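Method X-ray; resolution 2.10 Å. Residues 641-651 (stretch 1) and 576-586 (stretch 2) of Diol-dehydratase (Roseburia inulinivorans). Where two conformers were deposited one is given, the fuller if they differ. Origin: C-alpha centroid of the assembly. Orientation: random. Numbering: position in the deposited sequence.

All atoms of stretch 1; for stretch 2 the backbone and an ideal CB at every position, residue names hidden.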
ATOM      1  N   LYS A 641      15.250  57.852 -15.975  1.00 40.45           N
ATOM      2  CA  LYS A 641      14.381  58.921 -15.494  1.00 37.99           C
ATOM      3  C   LYS A 641      12.918  58.515 -15.556  1.00 35.13           C
ATOM      4  O   LYS A 641      12.149  58.788 -14.637  1.00 28.78           O
ATOM      5  CB  LYS A 641      14.592  60.195 -16.320  1.00 43.54           C
ATOM      6  CG  LYS A 641      14.186  61.470 -15.610  1.00 46.60           C
ATOM      7  CD  LYS A 641      14.690  61.446 -14.181  1.00 55.88           C
ATOM      8  CE  LYS A 641      14.366  62.730 -13.437  1.00 65.39           C
ATOM      9  NZ  LYS A 641      15.088  62.775 -12.131  1.00 65.43           N
ATOM     10  N   ARG A 642      12.549  57.869 -16.659  1.00 31.63           N
ATOM     11  CA  ARG A 642      11.179  57.442 -16.887  1.00 32.88           C
ATOM     12  C   ARG A 642      10.777  56.323 -15.917  1.00 29.68           C
ATOM     13  O   ARG A 642       9.669  56.324 -15.394  1.00 27.58           O
ATOM     14  CB  ARG A 642      11.003  56.996 -18.340  1.00 25.91           C
ATOM     15  CG  ARG A 642       9.623  56.455 -18.682  1.00 29.70           C
ATOM     16  CD  ARG A 642       8.503  57.385 -18.258  1.00 27.07           C
ATOM     17  NE  ARG A 642       7.216  56.935 -18.784  1.00 28.30           N
ATOM     18  CZ  ARG A 642       6.036  57.398 -18.390  1.00 27.16           C
ATOM     19  NH1 ARG A 642       5.972  58.322 -17.447  1.00 31.68           N
ATOM     20  NH2 ARG A 642       4.916  56.928 -18.931  1.00 31.99           N
ATOM     21  N   TYR A 643      11.679  55.383 -15.663  1.00 26.37           N
ATOM     22  CA  TYR A 643      11.367  54.304 -14.735  1.00 30.54           C
ATOM     23  C   TYR A 643      11.150  54.868 -13.341  1.00 29.04           C
ATOM     24  O   TYR A 643      10.262  54.425 -12.617  1.00 28.38           O
ATOM     25  CB  TYR A 643      12.470  53.243 -14.721  1.00 27.22           C
ATOM     26  CG  TYR A 643      12.527  52.470 -16.012  1.00 27.06           C
ATOM     27  CD1 TYR A 643      11.476  52.534 -16.910  1.00 25.72           C
ATOM     28  CD2 TYR A 643      13.624  51.688 -16.339  1.00 30.16           C
ATOM     29  CE1 TYR A 643      11.506  51.852 -18.088  1.00 29.15           C
ATOM     30  CE2 TYR A 643      13.662  50.990 -17.535  1.00 30.08           C
ATOM     31  CZ  TYR A 643      12.595  51.084 -18.396  1.00 30.43           C
ATOM     32  OH  TYR A 643      12.606  50.427 -19.585  1.00 39.61           O
ATOM     33  N   GLU A 644      11.943  55.868 -12.990  1.00 29.90           N
ATOM     34  CA  GLU A 644      11.810  56.532 -11.706  1.00 24.48           C
ATOM     35  C   GLU A 644      10.446  57.213 -11.547  1.00 27.21           C
ATOM     36  O   GLU A 644       9.792  57.053 -10.524  1.00 27.68           O
ATOM     37  CB  GLU A 644      12.934  57.551 -11.526  1.00 28.89           C
ATOM     38  CG  GLU A 644      12.975  58.211 -10.160  1.00 37.77           C
ATOM     39  CD  GLU A 644      14.220  59.068  -9.967  1.00 54.78           C
ATOM     40  OE1 GLU A 644      15.067  58.710  -9.121  1.00 51.96           O
ATOM     41  OE2 GLU A 644      14.351  60.100 -10.661  1.00 59.74           O
ATOM     42  N   GLU A 645      10.004  57.969 -12.545  1.00 27.04           N
ATOM     43  CA  GLU A 645       8.726  58.656 -12.388  1.00 30.32           C
ATOM     44  C   GLU A 645       7.568  57.665 -12.433  1.00 25.99           C
ATOM     45  O   GLU A 645       6.531  57.896 -11.820  1.00 25.48           O
ATOM     46  CB  GLU A 645       8.539  59.752 -13.439  1.00 33.23           C
ATOM     47  CG  GLU A 645       8.495  59.295 -14.862  1.00 34.25           C
ATOM     48  CD  GLU A 645       8.379  60.464 -15.833  1.00 46.78           C
ATOM     49  OE1 GLU A 645       7.253  60.744 -16.305  1.00 43.13           O
ATOM     50  OE2 GLU A 645       9.419  61.106 -16.116  1.00 48.73           O
ATOM     51  N   ILE A 646       7.750  56.563 -13.153  1.00 26.82           N
ATOM     52  CA  ILE A 646       6.774  55.481 -13.124  1.00 25.47           C
ATOM     53  C   ILE A 646       6.662  54.922 -11.700  1.00 22.45           C
ATOM     54  O   ILE A 646       5.567  54.774 -11.173  1.00 23.09           O
ATOM     55  CB  ILE A 646       7.141  54.366 -14.114  1.00 25.98           C
ATOM     56  CG1 ILE A 646       6.834  54.819 -15.547  1.00 25.21           C
ATOM     57  CG2 ILE A 646       6.373  53.087 -13.786  1.00 24.54           C
ATOM     58  CD1 ILE A 646       7.201  53.803 -16.604  1.00 21.27           C
ATOM     59  N   HIS A 647       7.804  54.646 -11.079  1.00 22.38           N
ATOM     60  CA  HIS A 647       7.826  54.182  -9.706  1.00 22.56           C
ATOM     61  C   HIS A 647       7.155  55.190  -8.785  1.00 25.89           C
ATOM     62  O   HIS A 647       6.369  54.820  -7.918  1.00 24.04           O
ATOM     63  CB  HIS A 647       9.257  53.936  -9.239  1.00 21.14           C
ATOM     64  CG  HIS A 647       9.347  53.081  -8.012  1.00 20.92           C
ATOM     65  ND1 HIS A 647      10.286  53.287  -7.028  1.00 22.47           N
ATOM     66  CD2 HIS A 647       8.626  52.003  -7.622  1.00 22.12           C
ATOM     67  CE1 HIS A 647      10.134  52.384  -6.076  1.00 25.93           C
ATOM     68  NE2 HIS A 647       9.133  51.591  -6.411  1.00 20.56           N
ATOM     69  N   GLU A 648       7.459  56.468  -8.986  1.00 27.22           N
ATOM     70  CA  GLU A 648       6.917  57.509  -8.125  1.00 24.29           C
ATOM     71  C   GLU A 648       5.410  57.617  -8.233  1.00 24.89           C
ATOM     72  O   GLU A 648       4.741  57.755  -7.214  1.00 26.69           O
ATOM     73  CB  GLU A 648       7.552  58.871  -8.428  1.00 28.38           C
ATOM     74  CG  GLU A 648       8.920  59.097  -7.766  1.00 36.29           C
ATOM     75  CD  GLU A 648       8.935  58.842  -6.257  1.00 50.61           C
ATOM     76  OE1 GLU A 648       7.884  58.996  -5.597  1.00 52.28           O
ATOM     77  OE2 GLU A 648      10.011  58.488  -5.724  1.00 58.70           O
ATOM     78  N   MET A 649       4.855  57.555  -9.442  1.00 24.62           N
ATOM     79  CA  MET A 649       3.406  57.659  -9.536  1.00 26.81           C
ATOM     80  C   MET A 649       2.738  56.403  -8.971  1.00 25.74           C
ATOM     81  O   MET A 649       1.627  56.473  -8.464  1.00 22.72           O
ATOM     82  CB  MET A 649       2.929  57.932 -10.972  1.00 29.86           C
ATOM     83  CG  MET A 649       3.557  57.115 -12.074  1.00 39.86           C
ATOM     84  SD  MET A 649       3.047  57.760 -13.694  1.00 45.09           S
ATOM     85  CE  MET A 649       1.356  57.261 -13.668  1.00 34.74           C
ATOM     86  N   ILE A 650       3.426  55.264  -9.028  1.00 23.49           N
ATOM     87  CA  ILE A 650       2.888  54.045  -8.432  1.00 19.49           C
ATOM     88  C   ILE A 650       2.868  54.158  -6.900  1.00 20.02           C
ATOM     89  O   ILE A 650       1.880  53.815  -6.269  1.00 22.05           O
ATOM     90  CB  ILE A 650       3.680  52.800  -8.877  1.00 19.80           C
ATOM     91  CG1 ILE A 650       3.221  52.367 -10.275  1.00 18.74           C
ATOM     92  CG2 ILE A 650       3.485  51.653  -7.895  1.00 22.10           C
ATOM     93  CD1 ILE A 650       4.122  51.365 -10.929  1.00 17.89           C
ATOM     94  N   LEU A 651       3.944  54.669  -6.308  1.00 21.96           N
ATOM     95  CA  LEU A 651       3.995  54.812  -4.851  1.00 21.34           C
ATOM     96  C   LEU A 651       2.997  55.831  -4.301  1.00 26.28           C
ATOM     97  O   LEU A 651       2.677  55.798  -3.114  1.00 24.59           O
ATOM     98  CB  LEU A 651       5.401  55.187  -4.394  1.00 21.13           C
ATOM     99  CG  LEU A 651       6.488  54.146  -4.662  1.00 22.25           C
ATOM    100  CD1 LEU A 651       7.827  54.621  -4.122  1.00 25.49           C
ATOM    101  CD2 LEU A 651       6.111  52.807  -4.059  1.00 26.22           C
ATOM    102  N   UNK A 576      -4.348  55.624 -18.500  1.00 27.42           N
ATOM    103  CA  UNK A 576      -3.461  55.512 -19.643  1.00 29.75           C
ATOM    104  C   UNK A 576      -2.197  56.353 -19.491  1.00 30.99           C
ATOM    105  O   UNK A 576      -1.674  56.881 -20.471  1.00 34.44           O
ATOM    106  CB  UNK A 576      -4.205  55.922 -20.916  1.00 29.75           C
ATOM    107  N   UNK A 577      -1.698  56.462 -18.262  1.00 29.06           N
ATOM    108  CA  UNK A 577      -0.500  57.252 -17.992  1.00 30.12           C
ATOM    109  C   UNK A 577       0.776  56.455 -18.211  1.00 30.80           C
ATOM    110  O   UNK A 577       1.865  57.010 -18.250  1.00 30.47           O
ATOM    111  CB  UNK A 577      -0.534  57.785 -16.558  1.00 30.12           C
ATOM    112  N   UNK A 578       0.630  55.143 -18.336  1.00 28.42           N
ATOM    113  CA  UNK A 578       1.748  54.247 -18.587  1.00 28.99           C
ATOM    114  C   UNK A 578       1.288  53.256 -19.643  1.00 25.65           C
ATOM    115  O   UNK A 578       0.118  52.887 -19.653  1.00 30.57           O
ATOM    116  CB  UNK A 578       2.211  53.540 -17.312  1.00 28.99           C
ATOM    117  N   UNK A 579       2.165  52.846 -20.555  1.00 26.07           N
ATOM    118  CA  UNK A 579       1.774  51.774 -21.463  1.00 28.04           C
ATOM    119  C   UNK A 579       2.095  50.450 -20.801  1.00 24.90           C
ATOM    120  O   UNK A 579       2.959  50.378 -19.927  1.00 29.26           O
ATOM    121  CB  UNK A 579       2.480  51.898 -22.815  1.00 28.04           C
ATOM    122  N   UNK A 580       1.404  49.403 -21.225  1.00 28.21           N
ATOM    123  CA  UNK A 580       1.657  48.076 -20.696  1.00 25.16           C
ATOM    124  C   UNK A 580       3.120  47.702 -20.915  1.00 27.58           C
ATOM    125  O   UNK A 580       3.749  47.090 -20.055  1.00 23.64           O
ATOM    126  CB  UNK A 580       0.731  47.048 -21.349  1.00 25.16           C
ATOM    127  N   UNK A 581       3.663  48.098 -22.062  1.00 26.11           N
ATOM    128  CA  UNK A 581       5.038  47.782 -22.396  1.00 23.79           C
ATOM    129  C   UNK A 581       6.040  48.464 -21.490  1.00 24.92           C
ATOM    130  O   UNK A 581       7.061  47.878 -21.136  1.00 25.75           O
ATOM    131  CB  UNK A 581       5.320  48.166 -23.850  1.00 23.79           C
ATOM    132  N   UNK A 582       5.759  49.715 -21.134  1.00 27.16           N
ATOM    133  CA  UNK A 582       6.597  50.451 -20.190  1.00 28.46           C
ATOM    134  C   UNK A 582       6.627  49.787 -18.823  1.00 24.35           C
ATOM    135  O   UNK A 582       7.686  49.635 -18.211  1.00 24.54           O
ATOM    136  CB  UNK A 582       6.101  51.892 -20.055  1.00 28.46           C
ATOM    137  N   UNK A 583       5.444  49.421 -18.348  1.00 22.85           N
ATOM    138  CA  UNK A 583       5.307  48.781 -17.054  1.00 23.41           C
ATOM    139  C   UNK A 583       6.093  47.483 -17.064  1.00 19.46           C
ATOM    140  O   UNK A 583       6.896  47.242 -16.176  1.00 23.52           O
ATOM    141  CB  UNK A 583       3.837  48.530 -16.714  1.00 23.41           C
ATOM    142  N   UNK A 584       5.885  46.673 -18.098  1.00 21.98           N
ATOM    143  CA  UNK A 584       6.563  45.386 -18.206  1.00 20.48           C
ATOM    144  C   UNK A 584       8.074  45.563 -18.174  1.00 26.29           C
ATOM    145  O   UNK A 584       8.791  44.843 -17.493  1.00 22.66           O
ATOM    146  CB  UNK A 584       6.144  44.666 -19.489  1.00 20.48           C
ATOM    147  N   UNK A 585       8.552  46.550 -18.911  1.00 25.06           N
ATOM    148  CA  UNK A 585       9.975  46.754 -19.034  1.00 21.26           C
ATOM    149  C   UNK A 585      10.528  47.395 -17.746  1.00 21.24           C
ATOM    150  O   UNK A 585      11.605  47.030 -17.278  1.00 22.74           O
ATOM    151  CB  UNK A 585      10.282  47.623 -20.255  1.00 21.26           C
ATOM    152  N   UNK A 586       9.771  48.305 -17.139  1.00 23.81           N
ATOM    153  CA  UNK A 586      10.187  48.884 -15.857  1.00 24.85           C
ATOM    154  C   UNK A 586      10.360  47.798 -14.786  1.00 23.86           C
ATOM    155  O   UNK A 586      11.320  47.823 -14.014  1.00 22.53           O
ATOM    156  CB  UNK A 586       9.165  49.922 -15.390  1.00 24.85           C
TER

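Position 576 has positive phi (59°) just after a helix, and its CB finds nothing of stretch 1 nearby. Glycine or asparagine tolerates such a backbone best, though other residues can; the deposited residue is Lys576.

At 577 the CB points sideways yet lies 3.5 Å from Met649 CE, so the start of the side chain is crowded. A long, flexible chain that could run along the methionine would suit, polar or apolar. It is Arg577, whose guanidinium lays one face against the methyl, Met649 CE to Arg577 CZ being 3.3 Å. Its backbone matters as well: Arg642 NH2 donates to Arg577 O at 3.1 Å, a bond open to any residue here.

Position 578 is extended (phi/psi -137/144) and points toward stretch 1, where Ile646 and Met649 offer methyl groups. Beta-branched residues favor this backbone, and valine, isoleucine or leucine could use the greasy surface. Ile578 reaches between the two: its CD1 is 3.8 Å from Ile646 CG2 and also 3.8 Å from Met649 CE.

At 579 the chain is about to turn helical, and the CB has no neighbor in stretch 1. Serine, threonine, aspartate or asparagine could cap the helix. Thr579 does so, OG1 accepting from the backbone N of position 582 at 3.0 Å.

Positions 580 and 581 lie in the first turn, out of reach of stretch 1, which imposes no choice; they are Met580 and Gly581.

Position 582 points toward stretch 1, with Ile646 CD1 near its CB and the Arg642 guanidinium beyond. An acid is the clear choice, though glutamine could also accept. Glu582 packs its CB 4.1 Å from Ile646 CD1 and forms a salt bridge: Arg642 NE donates to OE1 at 2.7 Å and Arg642 NH2 to OE2 at 3.1 Å. OE2 also accepts from Thr579 N at 3.0 Å, so one carboxylate ties the helix start to its partner.

The CB of 583 points away, but a branched apolar chain could curl back to Ile650. Leu583 does, CD1 to Ile650 CD1 at 4.2 Å.

Position 584 is out of reach and free to be polar; it is Lys584.

At 585 the CB points sideways, 3.7 Å from Tyr643 OH, so a long polar chain could meet the hydroxyl. Lys585 NZ donates to Tyr643 OH at 3.1 Å, although the hydroxyl's modeled place is less sure.

Position 586 sits against the Tyr643 ring, favoring a small residue such as alanine, glycine or serine. Ala586 sets its CA over the ring face, 4.0 Å from the centroid, in a CH-pi contact.

Stretch 2 576-586: KRITMGELKKA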
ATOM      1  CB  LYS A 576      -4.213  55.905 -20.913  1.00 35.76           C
ATOM      2  CG  LYS A 576      -4.159  54.868 -22.001  1.00 44.67           C
ATOM      3  CD  LYS A 576      -5.419  54.874 -22.830  1.00 37.90           C
ATOM      4  CE  LYS A 576      -6.619  54.525 -21.980  1.00 43.02           C
ATOM      5  NZ  LYS A 576      -7.661  53.823 -22.782  1.00 48.13           N
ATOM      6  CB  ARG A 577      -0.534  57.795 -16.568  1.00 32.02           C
ATOM      7  CG  ARG A 577      -1.780  58.608 -16.262  1.00 36.44           C
ATOM      8  CD  ARG A 577      -1.783  59.101 -14.829  1.00 39.21           C
ATOM      9  NE  ARG A 577      -0.596  59.890 -14.523  1.00 39.94           N
ATOM     10  CZ  ARG A 577      -0.193  60.175 -13.288  1.00 47.90           C
ATOM     11  NH1 ARG A 577      -0.870  59.722 -12.237  1.00 48.30           N
ATOM     12  NH2 ARG A 577       0.902  60.898 -13.106  1.00 47.72           N
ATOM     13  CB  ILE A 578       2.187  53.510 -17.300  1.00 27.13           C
ATOM     14  CG1 ILE A 578       2.547  54.522 -16.214  1.00 33.79           C
ATOM     15  CG2 ILE A 578       3.384  52.627 -17.559  1.00 29.20           C
ATOM     16  CD1 ILE A 578       2.784  53.900 -14.849  1.00 36.09           C
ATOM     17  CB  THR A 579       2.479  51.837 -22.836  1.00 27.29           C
ATOM     18  OG1 THR A 579       3.845  51.421 -22.701  1.00 28.13           O
ATOM     19  CG2 THR A 579       2.405  53.249 -23.421  1.00 29.74           C
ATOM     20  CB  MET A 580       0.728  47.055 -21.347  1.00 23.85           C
ATOM     21  CG  MET A 580       0.835  45.666 -20.742  1.00 25.46           C
ATOM     22  SD  MET A 580       0.416  45.640 -18.988  1.00 25.87           S
ATOM     23  CE  MET A 580      -1.369  45.539 -19.056  1.00 19.83           C
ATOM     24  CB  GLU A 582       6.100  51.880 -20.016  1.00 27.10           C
ATOM     25  CG  GLU A 582       6.355  52.791 -21.182  1.00 35.48           C
ATOM     26  CD  GLU A 582       5.947  54.212 -20.864  1.00 30.62           C
ATOM     27  OE1 GLU A 582       6.852  55.057 -20.732  1.00 33.93           O
ATOM     28  OE2 GLU A 582       4.726  54.468 -20.732  1.00 30.66           O
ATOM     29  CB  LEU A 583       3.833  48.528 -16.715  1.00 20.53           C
ATOM     30  CG  LEU A 583       3.597  47.940 -15.320  1.00 23.02           C
ATOM     31  CD1 LEU A 583       4.306  48.790 -14.252  1.00 20.81           C
ATOM     32  CD2 LEU A 583       2.102  47.815 -15.017  1.00 17.97           C
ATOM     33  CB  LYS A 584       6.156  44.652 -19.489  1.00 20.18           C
ATOM     34  CG  LYS A 584       6.901  43.322 -19.675  1.00 20.90           C
ATOM     35  CD  LYS A 584       6.550  42.661 -20.997  1.00 21.22           C
ATOM     36  CE  LYS A 584       7.422  41.433 -21.270  1.00 22.82           C
ATOM     37  NZ  LYS A 584       7.022  40.830 -22.574  1.00 29.41           N
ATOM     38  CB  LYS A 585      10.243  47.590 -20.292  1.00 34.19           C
ATOM     39  CG  LYS A 585      11.682  47.911 -20.603  1.00 43.90           C
ATOM     40  CD  LYS A 585      12.592  46.715 -20.811  1.00 49.12           C
ATOM     41  CE  LYS A 585      13.892  47.173 -21.471  1.00 46.74           C
ATOM     42  NZ  LYS A 585      14.565  48.223 -20.638  1.00 56.41           N
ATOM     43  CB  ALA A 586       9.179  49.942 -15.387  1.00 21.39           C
TER
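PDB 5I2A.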